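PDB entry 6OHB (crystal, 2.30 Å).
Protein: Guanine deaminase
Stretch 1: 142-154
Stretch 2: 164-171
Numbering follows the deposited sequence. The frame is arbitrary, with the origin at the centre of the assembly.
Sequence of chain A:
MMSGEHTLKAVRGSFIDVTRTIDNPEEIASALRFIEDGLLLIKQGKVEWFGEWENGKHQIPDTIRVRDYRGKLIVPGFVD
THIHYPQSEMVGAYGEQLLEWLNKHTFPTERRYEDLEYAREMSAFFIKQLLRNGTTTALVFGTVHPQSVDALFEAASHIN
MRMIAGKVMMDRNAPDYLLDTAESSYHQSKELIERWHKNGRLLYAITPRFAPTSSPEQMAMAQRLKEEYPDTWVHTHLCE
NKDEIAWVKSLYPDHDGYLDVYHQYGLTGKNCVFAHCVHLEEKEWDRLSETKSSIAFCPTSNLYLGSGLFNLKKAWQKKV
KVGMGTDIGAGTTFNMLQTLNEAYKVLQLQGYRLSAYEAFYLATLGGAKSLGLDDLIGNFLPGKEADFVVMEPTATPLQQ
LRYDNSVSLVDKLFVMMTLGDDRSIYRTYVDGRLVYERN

Stretch 1 (142-154) GTVHPQSVDALFE
Stretch 2, residues 164-171: IAGKVMMD

Residues 142-145 form a loop, extended at G142 and T143 (phi/psi -105/177) but turning at V144 (-81/-27). Segments 142-144 and 166-168 run in broadly the same direction; helix 146-154 then lies over strand 164-166, nearly antiparallel to it (162°, axes 9.0 Å apart at closest approach). Stretch 2 is extended: A165 -149/168, G166 -171/163, K167 -77/138, V168 -71/132. CA atoms pair G142 with K167 (5.0 Å) and V144 with V168 (4.4 Å).

Backbone polar groups fix this register. V168 N donates to T143 O at a very short 2.4 Å, whereas G142 N to G166 O (3.1 Å, 126°) is weak. G142 (-91/-144) must lack a side chain: an ideal CB would lie 2.4 Å from G166 O. V144 CA adds a CA-H...O contact to V168 O (3.4 Å).

K167's CA-to-CB bond points away overall, though CB still touches V149 CG2 (4.1 Å). Its long chain (chi1 t, chi2 t, chi3 118°, chi4 p) brings NZ to V144 O (2.7 Å) and V168 O (2.8 Å), so two carbonyls, with a partner elsewhere in the structure, satisfy the buried amine. T143 (p) bonds OG1 to H145 O (2.6 Å), before the helix, where H145 is N-cap.

Apolar contacts complete the packing. V144 (t) sets CG2 3.9 Å from V168 CB and 3.5 Å from M170 SD. L152 (t, p) CD2 and F153 (chi1 -92°) CZ approach A165 CB at 3.9 and 3.6 Å; alanine's small methyl leaves room for both. V149 (t) CG2 lies 3.7 Å from K167 CA.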

# COMPACT_ATOMS: atom_id res chain seq x y z
N GLY A 142 19.82 -15.01 5.53
CA GLY A 142 20.55 -15.57 4.41
C GLY A 142 19.96 -16.85 3.84
O GLY A 142 18.74 -17.03 3.79
N THR A 143 20.84 -17.74 3.41
CA THR A 143 20.50 -19.06 2.94
C THR A 143 20.86 -20.10 4.00
O THR A 143 21.40 -19.79 5.06
CB THR A 143 21.28 -19.37 1.66
OG1 THR A 143 22.60 -18.81 1.77
CG2 THR A 143 20.59 -18.76 0.45
N VAL A 144 20.53 -21.36 3.71
CA VAL A 144 21.14 -22.43 4.47
C VAL A 144 22.54 -22.71 3.92
O VAL A 144 23.42 -23.14 4.66
CB VAL A 144 20.26 -23.69 4.45
CG1 VAL A 144 20.62 -24.60 5.61
CG2 VAL A 144 18.80 -23.30 4.49
N HIS A 145 22.76 -22.42 2.63
CA HIS A 145 24.04 -22.62 1.97
C HIS A 145 25.01 -21.50 2.33
O HIS A 145 24.64 -20.32 2.21
CB HIS A 145 23.87 -22.68 0.46
CG HIS A 145 22.55 -23.22 0.02
ND1 HIS A 145 22.27 -24.57 -0.03
CD2 HIS A 145 21.42 -22.59 -0.38
CE1 HIS A 145 21.04 -24.75 -0.45
NE2 HIS A 145 20.49 -23.57 -0.67
N PRO A 146 26.23 -21.81 2.76
CA PRO A 146 27.18 -20.73 3.12
C PRO A 146 27.64 -19.90 1.94
O PRO A 146 28.03 -18.74 2.14
CB PRO A 146 28.35 -21.49 3.76
CG PRO A 146 27.88 -22.93 3.92
CD PRO A 146 26.84 -23.14 2.88
N GLN A 147 27.60 -20.44 0.72
CA GLN A 147 28.12 -19.70 -0.43
C GLN A 147 27.26 -18.48 -0.75
O GLN A 147 27.78 -17.44 -1.16
CB GLN A 147 28.21 -20.63 -1.64
N SER A 148 25.94 -18.59 -0.57
CA SER A 148 25.08 -17.44 -0.84
C SER A 148 25.25 -16.35 0.21
O SER A 148 25.17 -15.16 -0.12
CB SER A 148 23.62 -17.89 -0.93
N VAL A 149 25.49 -16.72 1.47
CA VAL A 149 25.79 -15.70 2.47
C VAL A 149 27.14 -15.05 2.16
O VAL A 149 27.32 -13.84 2.37
CB VAL A 149 25.76 -16.30 3.89
CG1 VAL A 149 26.03 -15.22 4.93
CG2 VAL A 149 24.42 -16.96 4.16
N ASP A 150 28.09 -15.83 1.64
CA ASP A 150 29.34 -15.24 1.15
C ASP A 150 29.08 -14.22 0.04
O ASP A 150 29.67 -13.14 0.04
CB ASP A 150 30.28 -16.33 0.65
CG ASP A 150 31.20 -16.85 1.73
OD1 ASP A 150 31.62 -16.04 2.58
OD2 ASP A 150 31.51 -18.06 1.72
N ALA A 151 28.22 -14.57 -0.92
CA ALA A 151 27.92 -13.65 -2.01
C ALA A 151 27.27 -12.37 -1.50
O ALA A 151 27.61 -11.26 -1.93
CB ALA A 151 27.02 -14.33 -3.04
N LEU A 152 26.31 -12.51 -0.58
CA LEU A 152 25.64 -11.35 -0.00
C LEU A 152 26.62 -10.45 0.74
O LEU A 152 26.61 -9.22 0.58
CB LEU A 152 24.52 -11.81 0.93
CG LEU A 152 23.79 -10.68 1.66
CD1 LEU A 152 22.90 -9.94 0.67
CD2 LEU A 152 22.99 -11.22 2.83
N PHE A 153 27.48 -11.05 1.57
CA PHE A 153 28.47 -10.28 2.32
C PHE A 153 29.47 -9.61 1.39
O PHE A 153 29.91 -8.48 1.66
CB PHE A 153 29.18 -11.17 3.34
CG PHE A 153 28.53 -11.19 4.69
CD1 PHE A 153 28.14 -10.01 5.30
CD2 PHE A 153 28.30 -12.38 5.35
CE1 PHE A 153 27.54 -10.02 6.55
CE2 PHE A 153 27.71 -12.40 6.60
CZ PHE A 153 27.32 -11.22 7.20
N GLU A 154 29.83 -10.27 0.29
CA GLU A 154 30.73 -9.64 -0.68
C GLU A 154 30.10 -8.39 -1.27
O GLU A 154 30.73 -7.33 -1.34
CB GLU A 154 31.05 -10.62 -1.81
CG GLU A 154 32.09 -11.68 -1.53
CD GLU A 154 32.56 -12.34 -2.81
OE1 GLU A 154 33.27 -13.36 -2.74
OE2 GLU A 154 32.21 -11.83 -3.90
N ILE A 164 23.79 -6.71 9.04
CA ILE A 164 23.82 -7.92 9.84
C ILE A 164 23.16 -9.03 9.03
O ILE A 164 22.04 -8.87 8.55
CB ILE A 164 23.09 -7.71 11.18
CG1 ILE A 164 23.42 -6.34 11.77
CG2 ILE A 164 23.43 -8.84 12.15
CD1 ILE A 164 22.67 -6.04 13.05
N ALA A 165 23.87 -10.14 8.89
CA ALA A 165 23.37 -11.27 8.12
C ALA A 165 23.94 -12.55 8.72
O ALA A 165 24.85 -12.53 9.55
CB ALA A 165 23.73 -11.14 6.64
N GLY A 166 23.39 -13.68 8.28
CA GLY A 166 23.84 -14.96 8.77
C GLY A 166 23.23 -16.09 7.97
O GLY A 166 22.24 -15.91 7.26
N LYS A 167 23.86 -17.26 8.09
CA LYS A 167 23.38 -18.46 7.42
C LYS A 167 22.18 -19.05 8.16
O LYS A 167 22.16 -19.10 9.39
CB LYS A 167 24.50 -19.50 7.34
CG LYS A 167 24.09 -20.83 6.77
CD LYS A 167 25.09 -21.91 7.15
CE LYS A 167 24.45 -22.99 8.00
NZ LYS A 167 23.38 -23.72 7.25
N VAL A 168 21.18 -19.49 7.40
CA VAL A 168 20.00 -20.11 7.99
C VAL A 168 20.38 -21.48 8.54
O VAL A 168 21.06 -22.27 7.87
CB VAL A 168 18.88 -20.23 6.95
CG1 VAL A 168 17.69 -20.97 7.55
CG2 VAL A 168 18.46 -18.86 6.45
N MET A 169 19.98 -21.75 9.78
CA MET A 169 20.15 -23.05 10.40
C MET A 169 18.81 -23.77 10.40
O MET A 169 17.86 -23.31 11.04
CB MET A 169 20.70 -22.90 11.82
CG MET A 169 22.00 -22.11 11.90
SD MET A 169 22.56 -21.78 13.59
CE MET A 169 22.15 -23.32 14.40
N MET A 170 18.73 -24.90 9.70
CA MET A 170 17.50 -25.69 9.64
C MET A 170 17.85 -27.12 9.24
O MET A 170 18.36 -27.35 8.14
CB MET A 170 16.50 -25.08 8.67
CG MET A 170 17.09 -24.63 7.34
SD MET A 170 15.86 -23.95 6.21
CE MET A 170 14.51 -25.09 6.45
N ASP A 171 17.56 -28.09 10.12
CA ASP A 171 17.94 -29.48 9.87
C ASP A 171 16.77 -30.45 9.84
O ASP A 171 16.99 -31.66 9.73
CB ASP A 171 18.98 -29.94 10.90
CG ASP A 171 18.42 -30.04 12.31
OD1 ASP A 171 17.34 -29.46 12.58
OD2 ASP A 171 19.06 -30.70 13.16